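Local coordinates for protein berberine bridge enzyme-like 28 (Arabidopsis thaliana, PDB 5D79) that is a secreted, FAD-linked oxidoreductase of the berberine bridge enzyme-like family that takes part in adaptation to salt stress, at residues I376-A379 / A380-I384; D223-W226 / A227-G230. All coordinates share one frame; numbering follows the deposited sequence.

How the contacts relate
Contacts 1 and 2 are both short-range and both belong to helix ends, but to opposite kinds of end. Contact 1 is the first turn of helix 378-388, entered through Pro377. Contact 2 is the last turn of helix 222-227 and the loop that leaves it. They do not touch: their centres lie 38 Å apart and their nearest atoms about 24 Å apart. Contact 2 comes first in the chain and falls within the FAD-binding PCMH-type range. There the side chain of Ile228 is about 7 Å from the bound FAD. Contact 1 sits further out, its centre 27 Å from the centre of the chain against 16 Å for contact 2.

Contact 1: residues I376-A379 / A380-I384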
ATOM      1  N   ILE A 376      16.242 -14.787 -10.920  1.00 15.18           N
ATOM      2  CA  ILE A 376      17.557 -14.246 -10.637  1.00 15.79           C
ATOM      3  C   ILE A 376      18.493 -15.407 -10.341  1.00 18.33           C
ATOM      4  O   ILE A 376      18.050 -16.453  -9.854  1.00 20.22           O
ATOM      5  CB  ILE A 376      17.526 -13.266  -9.459  1.00 16.51           C
ATOM      6  CG1 ILE A 376      17.424 -14.034  -8.136  1.00 17.61           C
ATOM      7  CG2 ILE A 376      16.381 -12.281  -9.647  1.00 16.18           C
ATOM      8  CD1 ILE A 376      17.389 -13.176  -6.911  1.00 20.15           C
ATOM      9  N   PRO A 377      19.787 -15.242 -10.659  1.00 15.46           N
ATOM     10  CA  PRO A 377      20.764 -16.315 -10.466  1.00 19.83           C
ATOM     11  C   PRO A 377      21.010 -16.667  -9.005  1.00 19.07           C
ATOM     12  O   PRO A 377      20.837 -15.825  -8.128  1.00 16.67           O
ATOM     13  CB  PRO A 377      22.041 -15.741 -11.090  1.00 21.00           C
ATOM     14  CG  PRO A 377      21.856 -14.285 -11.055  1.00 20.42           C
ATOM     15  CD  PRO A 377      20.396 -14.072 -11.310  1.00 14.88           C
ATOM     16  N   GLU A 378      21.425 -17.909  -8.776  1.00 19.21           N
ATOM     17  CA  GLU A 378      21.779 -18.394  -7.452  1.00 18.98           C
ATOM     18  C   GLU A 378      22.721 -17.415  -6.771  1.00 19.50           C
ATOM     19  O   GLU A 378      22.615 -17.179  -5.573  1.00 19.35           O
ATOM     20  CB  GLU A 378      22.429 -19.772  -7.557  1.00 21.54           C
ATOM     21  CG  GLU A 378      22.827 -20.391  -6.225  1.00 23.83           C
ATOM     22  CD  GLU A 378      23.568 -21.716  -6.390  1.00 27.45           C
ATOM     23  OE1 GLU A 378      24.333 -21.860  -7.378  1.00 29.79           O
ATOM     24  OE2 GLU A 378      23.383 -22.608  -5.525  1.00 27.83           O
ATOM     25  N   ALA A 379      23.627 -16.843  -7.561  1.00 20.32           N
ATOM     26  CA  ALA A 379      24.589 -15.854  -7.090  1.00 19.38           C
ATOM     27  C   ALA A 379      23.902 -14.612  -6.524  1.00 21.20           C
ATOM     28  O   ALA A 379      24.353 -14.049  -5.524  1.00 18.29           O
ATOM     29  CB  ALA A 379      25.529 -15.464  -8.216  1.00 19.87           C
ATOM     30  N   ALA A 380      22.824 -14.175  -7.165  1.00 17.46           N
ATOM     31  CA  ALA A 380      22.083 -13.028  -6.668  1.00 15.33           C
ATOM     32  C   ALA A 380      21.441 -13.353  -5.323  1.00 18.62           C
ATOM     33  O   ALA A 380      21.440 -12.533  -4.399  1.00 19.41           O
ATOM     34  CB  ALA A 380      21.030 -12.600  -7.663  1.00 14.22           C
ATOM     35  N   ILE A 381      20.892 -14.557  -5.217  1.00 18.85           N
ATOM     36  CA  ILE A 381      20.208 -14.976  -3.998  1.00 19.79           C
ATOM     37  C   ILE A 381      21.166 -15.025  -2.797  1.00 19.05           C
ATOM     38  O   ILE A 381      20.819 -14.597  -1.688  1.00 18.43           O
ATOM     39  CB  ILE A 381      19.522 -16.351  -4.191  1.00 18.23           C
ATOM     40  CG1 ILE A 381      18.469 -16.252  -5.289  1.00 13.42           C
ATOM     41  CG2 ILE A 381      18.852 -16.813  -2.901  1.00 19.10           C
ATOM     42  CD1 ILE A 381      18.112 -17.578  -5.886  1.00 13.70           C
ATOM     43  N   GLN A 382      22.375 -15.524  -3.019  1.00 19.07           N
ATOM     44  CA  GLN A 382      23.350 -15.621  -1.941  1.00 19.74           C
ATOM     45  C   GLN A 382      23.781 -14.244  -1.462  1.00 18.53           C
ATOM     46  O   GLN A 382      23.968 -14.029  -0.272  1.00 18.72           O
ATOM     47  CB  GLN A 382      24.564 -16.430  -2.388  1.00 22.28           C
ATOM     48  CG  GLN A 382      24.201 -17.835  -2.832  1.00 24.97           C
ATOM     49  CD  GLN A 382      25.400 -18.631  -3.281  1.00 27.87           C
ATOM     50  OE1 GLN A 382      25.693 -19.693  -2.731  1.00 33.77           O
ATOM     51  NE2 GLN A 382      26.110 -18.120  -4.284  1.00 24.13           N
ATOM     52  N   GLU A 383      23.918 -13.308  -2.391  1.00 18.11           N
ATOM     53  CA  GLU A 383      24.399 -11.980  -2.039  1.00 22.48           C
ATOM     54  C   GLU A 383      23.386 -11.200  -1.223  1.00 24.82           C
ATOM     55  O   GLU A 383      23.750 -10.511  -0.270  1.00 21.90           O
ATOM     56  CB  GLU A 383      24.767 -11.185  -3.291  1.00 21.39           C
ATOM     57  CG  GLU A 383      25.051  -9.698  -3.044  1.00 19.75           C
ATOM     58  CD  GLU A 383      26.273  -9.433  -2.187  1.00 18.22           C
ATOM     59  OE1 GLU A 383      27.060 -10.358  -1.905  1.00 18.94           O
ATOM     60  OE2 GLU A 383      26.452  -8.270  -1.796  1.00 23.00           O
ATOM     61  N   ILE A 384      22.114 -11.292  -1.592  1.00 26.19           N
ATOM     62  CA  ILE A 384      21.112 -10.523  -0.870  1.00 24.25           C
ATOM     63  C   ILE A 384      20.888 -11.166   0.502  1.00 22.54           C
ATOM     64  O   ILE A 384      20.555 -10.475   1.464  1.00 19.90           O
ATOM     65  CB  ILE A 384      19.786 -10.377  -1.673  1.00 24.02           C
ATOM     66  CG1 ILE A 384      19.119 -11.725  -1.930  1.00 22.43           C
ATOM     67  CG2 ILE A 384      20.042  -9.654  -3.004  1.00 21.78           C
ATOM     68  CD1 ILE A 384      17.766 -11.579  -2.592  1.00 18.57           C
TER
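Ile376 and Ile381 meet obliquely against the first turn of helix 378-388. The CD1 methyl of Ile376 reaches CG1 of Ile381 at 3.6 Å. The same methyl lies 3.8 Å from CB of Ala380, and Ile376 CG1 also touches both. Ile376 has CG1 set between its backbone N and carbonyl carbon (chi1 76°), and its extended chi2 carries CD1 on to Ile381 CG1. Ala380 CB is touched from a second direction by the proline ring, with Pro377 CG 3.9 Å away. Tyr461 packs on Ile376, Pro377 and Ala380, and Ile381 also rests on Val267 and Lys271 of helix 263-276.

The more exposed side is polar. In Gln382 a chi1 of -59° sets CG beside the backbone N, 3.2 Å from Glu378 O. Glu383 instead turns its carboxylate away from the first turn, where it forms salt bridges with Arg386 and Arg387.

Pro377 is the N-cap. Its carbonyl O accepts from Ile381 N at 3.2 Å and takes a weak bond from Ala380 N at 2.8 Å. Gln382 N to Glu378 O and Glu383 N to Ala379 O continue the helical ladder.

Proline has no side-chain acceptor for the first-turn amides, so Pro377 serves them through its backbone carbonyl. The apolar contact is a separate feature: Ile376, at N', folds back onto Ala380 and onto Ile381 at N4, a hydrophobic staple. The chemistry implies an amphipathic first turn, with its aliphatic side turned inward and Glu378 at the surface.

Contact 2: residues D223-W226 / A227-G230; sequences DYFW and AIRG
Asp223 joins Ala227 through the backbone, Ala227 N donating to Asp223 O at 3.0 Å.

Tyr224 O accepts from Ile228 N at 3.2 Å. The tyrosine ring meets Ile228 edge-on: CG2 of Ile228 lies near the ring plane, 3.9 Å from Tyr224 CD1. The two side chains cross at about a right angle. Tyr224 OH is held by the carbonyl of Phe236.

Phe225 is gripped twice by Arg229. Arg229 NE donates to Phe225 O at 2.7 Å in a nearly straight bond (169° at the hydrogen). The acceptor lies in the guanidinium plane, while NE stands above the carbonyl plane. The guanidinium also covers one face of the Phe225 ring, toward its rim, with the two planes 23° apart. Arg229 CD adds a CH-pi contact, 4.0 Å from the ring centroid. A bend at chi3 (-68°) brings the arginine back over its own helix end. An alanine here would remove both the NE bond and the ring cover, and is likely to leave the Phe225 carbonyl without this donor and the ring freer to turn.

Trp226 O receives Arg229 N at 3.0 Å, a three-residue step replacing the four-residue spacing. Its indole NE1 bonds to Tyr413 O, and its ring forms a cation-pi pair with Arg506.

The turn packs against Leu507, Val510 and Val514 of helix 504-514, Met220 of helix 217-220, and Ala205 and Val207 of strand 202-208. This is a helix C-terminus tightening into a turn, with an arginine side chain hydrogen-bonded to a last-turn carbonyl, within the FAD-binding PCMH-type domain.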
ATOM      1  N   ASP A 223     -13.246   7.067 -17.282  1.00 25.20           N
ATOM      2  CA  ASP A 223     -11.850   7.501 -17.215  0.57 23.64           C
ATOM      3  C   ASP A 223     -11.481   7.867 -15.773  1.00 24.89           C
ATOM      4  O   ASP A 223     -10.435   7.467 -15.252  1.00 21.22           O
ATOM      5  CB  ASP A 223     -11.602   8.698 -18.152  0.57 24.43           C
ATOM      6  CG  ASP A 223     -10.933   8.302 -19.470  0.57 23.26           C
ATOM      7  OD1 ASP A 223     -10.443   7.160 -19.577  0.57 24.51           O
ATOM      8  OD2 ASP A 223     -10.884   9.147 -20.396  0.57 18.69           O
ATOM      9  N   TYR A 224     -12.349   8.641 -15.132  1.00 22.89           N
ATOM     10  CA  TYR A 224     -12.127   9.032 -13.753  1.00 22.18           C
ATOM     11  C   TYR A 224     -12.118   7.784 -12.866  1.00 22.08           C
ATOM     12  O   TYR A 224     -11.208   7.598 -12.045  1.00 22.87           O
ATOM     13  CB  TYR A 224     -13.210  10.024 -13.312  1.00 19.27           C
ATOM     14  CG  TYR A 224     -12.804  11.042 -12.253  1.00 24.06           C
ATOM     15  CD1 TYR A 224     -11.837  10.752 -11.279  1.00 20.42           C
ATOM     16  CD2 TYR A 224     -13.409  12.295 -12.222  1.00 28.44           C
ATOM     17  CE1 TYR A 224     -11.491  11.693 -10.319  1.00 20.55           C
ATOM     18  CE2 TYR A 224     -13.073  13.233 -11.273  1.00 29.77           C
ATOM     19  CZ  TYR A 224     -12.120  12.934 -10.321  1.00 26.65           C
ATOM     20  OH  TYR A 224     -11.815  13.907  -9.394  1.00 24.51           O
ATOM     21  N   PHE A 225     -13.130   6.931 -13.044  1.00 19.44           N
ATOM     22  CA  PHE A 225     -13.275   5.699 -12.261  1.00 19.20           C
ATOM     23  C   PHE A 225     -12.073   4.767 -12.412  1.00 16.79           C
ATOM     24  O   PHE A 225     -11.725   3.998 -11.517  1.00 14.60           O
ATOM     25  CB  PHE A 225     -14.552   4.954 -12.663  1.00 21.94           C
ATOM     26  CG  PHE A 225     -14.866   3.783 -11.771  1.00 23.11           C
ATOM     27  CD1 PHE A 225     -15.256   3.985 -10.454  1.00 25.10           C
ATOM     28  CD2 PHE A 225     -14.755   2.484 -12.241  1.00 21.40           C
ATOM     29  CE1 PHE A 225     -15.526   2.910  -9.621  1.00 24.57           C
ATOM     30  CE2 PHE A 225     -15.025   1.409 -11.417  1.00 19.82           C
ATOM     31  CZ  PHE A 225     -15.410   1.619 -10.105  1.00 22.24           C
ATOM     32  N   TRP A 226     -11.435   4.842 -13.564  1.00 19.66           N
ATOM     33  CA  TRP A 226     -10.282   4.011 -13.837  1.00 18.24           C
ATOM     34  C   TRP A 226      -9.077   4.564 -13.074  1.00 16.60           C
ATOM     35  O   TRP A 226      -8.396   3.833 -12.348  1.00 16.15           O
ATOM     36  CB  TRP A 226     -10.052   3.957 -15.356  1.00 19.06           C
ATOM     37  CG  TRP A 226      -8.821   3.265 -15.834  1.00 16.84           C
ATOM     38  CD1 TRP A 226      -8.689   1.943 -16.144  1.00 13.67           C
ATOM     39  CD2 TRP A 226      -7.553   3.873 -16.108  1.00 14.84           C
ATOM     40  NE1 TRP A 226      -7.409   1.685 -16.568  1.00 15.03           N
ATOM     41  CE2 TRP A 226      -6.693   2.856 -16.557  1.00 16.63           C
ATOM     42  CE3 TRP A 226      -7.058   5.174 -16.001  1.00 14.06           C
ATOM     43  CZ2 TRP A 226      -5.366   3.106 -16.904  1.00 19.14           C
ATOM     44  CZ3 TRP A 226      -5.749   5.419 -16.347  1.00 13.87           C
ATOM     45  CH2 TRP A 226      -4.917   4.396 -16.791  1.00 18.26           C
ATOM     46  N   ALA A 227      -8.858   5.868 -13.199  1.00 18.54           N
ATOM     47  CA  ALA A 227      -7.670   6.515 -12.651  1.00 18.84           C
ATOM     48  C   ALA A 227      -7.560   6.369 -11.136  1.00 18.53           C
ATOM     49  O   ALA A 227      -6.463   6.191 -10.609  1.00 16.27           O
ATOM     50  CB  ALA A 227      -7.654   7.982 -13.034  1.00 18.36           C
ATOM     51  N   ILE A 228      -8.689   6.436 -10.437  1.00 22.15           N
ATOM     52  CA  ILE A 228      -8.659   6.373  -8.976  1.00 24.85           C
ATOM     53  C   ILE A 228      -8.376   4.960  -8.468  1.00 23.24           C
ATOM     54  O   ILE A 228      -8.035   4.780  -7.302  1.00 19.40           O
ATOM     55  CB  ILE A 228      -9.986   6.891  -8.339  1.00 20.14           C
ATOM     56  CG1 ILE A 228     -11.193   6.092  -8.836  1.00 20.38           C
ATOM     57  CG2 ILE A 228     -10.182   8.357  -8.641  1.00 21.93           C
ATOM     58  CD1 ILE A 228     -12.494   6.482  -8.166  1.00 15.72           C
ATOM     59  N   ARG A 229      -8.498   3.959  -9.339  1.00 22.76           N
ATOM     60  CA  ARG A 229      -8.291   2.575  -8.917  1.00 17.51           C
ATOM     61  C   ARG A 229      -6.891   2.060  -9.238  1.00 16.28           C
ATOM     62  O   ARG A 229      -6.742   1.016  -9.888  1.00 15.58           O
ATOM     63  CB  ARG A 229      -9.333   1.656  -9.556  1.00 15.91           C
ATOM     64  CG  ARG A 229     -10.743   1.847  -9.008  1.00 16.89           C
ATOM     65  CD  ARG A 229     -11.714   0.917  -9.722  1.00 23.44           C
ATOM     66  NE  ARG A 229     -11.886   1.306 -11.123  1.00 27.32           N
ATOM     67  CZ  ARG A 229     -11.987   0.454 -12.136  1.00 20.33           C
ATOM     68  NH1 ARG A 229     -11.931  -0.851 -11.919  1.00 20.79           N
ATOM     69  NH2 ARG A 229     -12.143   0.913 -13.367  1.00 20.07           N
ATOM     70  N   GLY A 230      -5.877   2.787  -8.764  1.00 13.99           N
ATOM     71  CA  GLY A 230      -4.489   2.377  -8.891  1.00 13.14           C
ATOM     72  C   GLY A 230      -3.550   3.526  -9.218  1.00 15.39           C
ATOM     73  O   GLY A 230      -2.339   3.423  -9.022  1.00 17.19           O
TER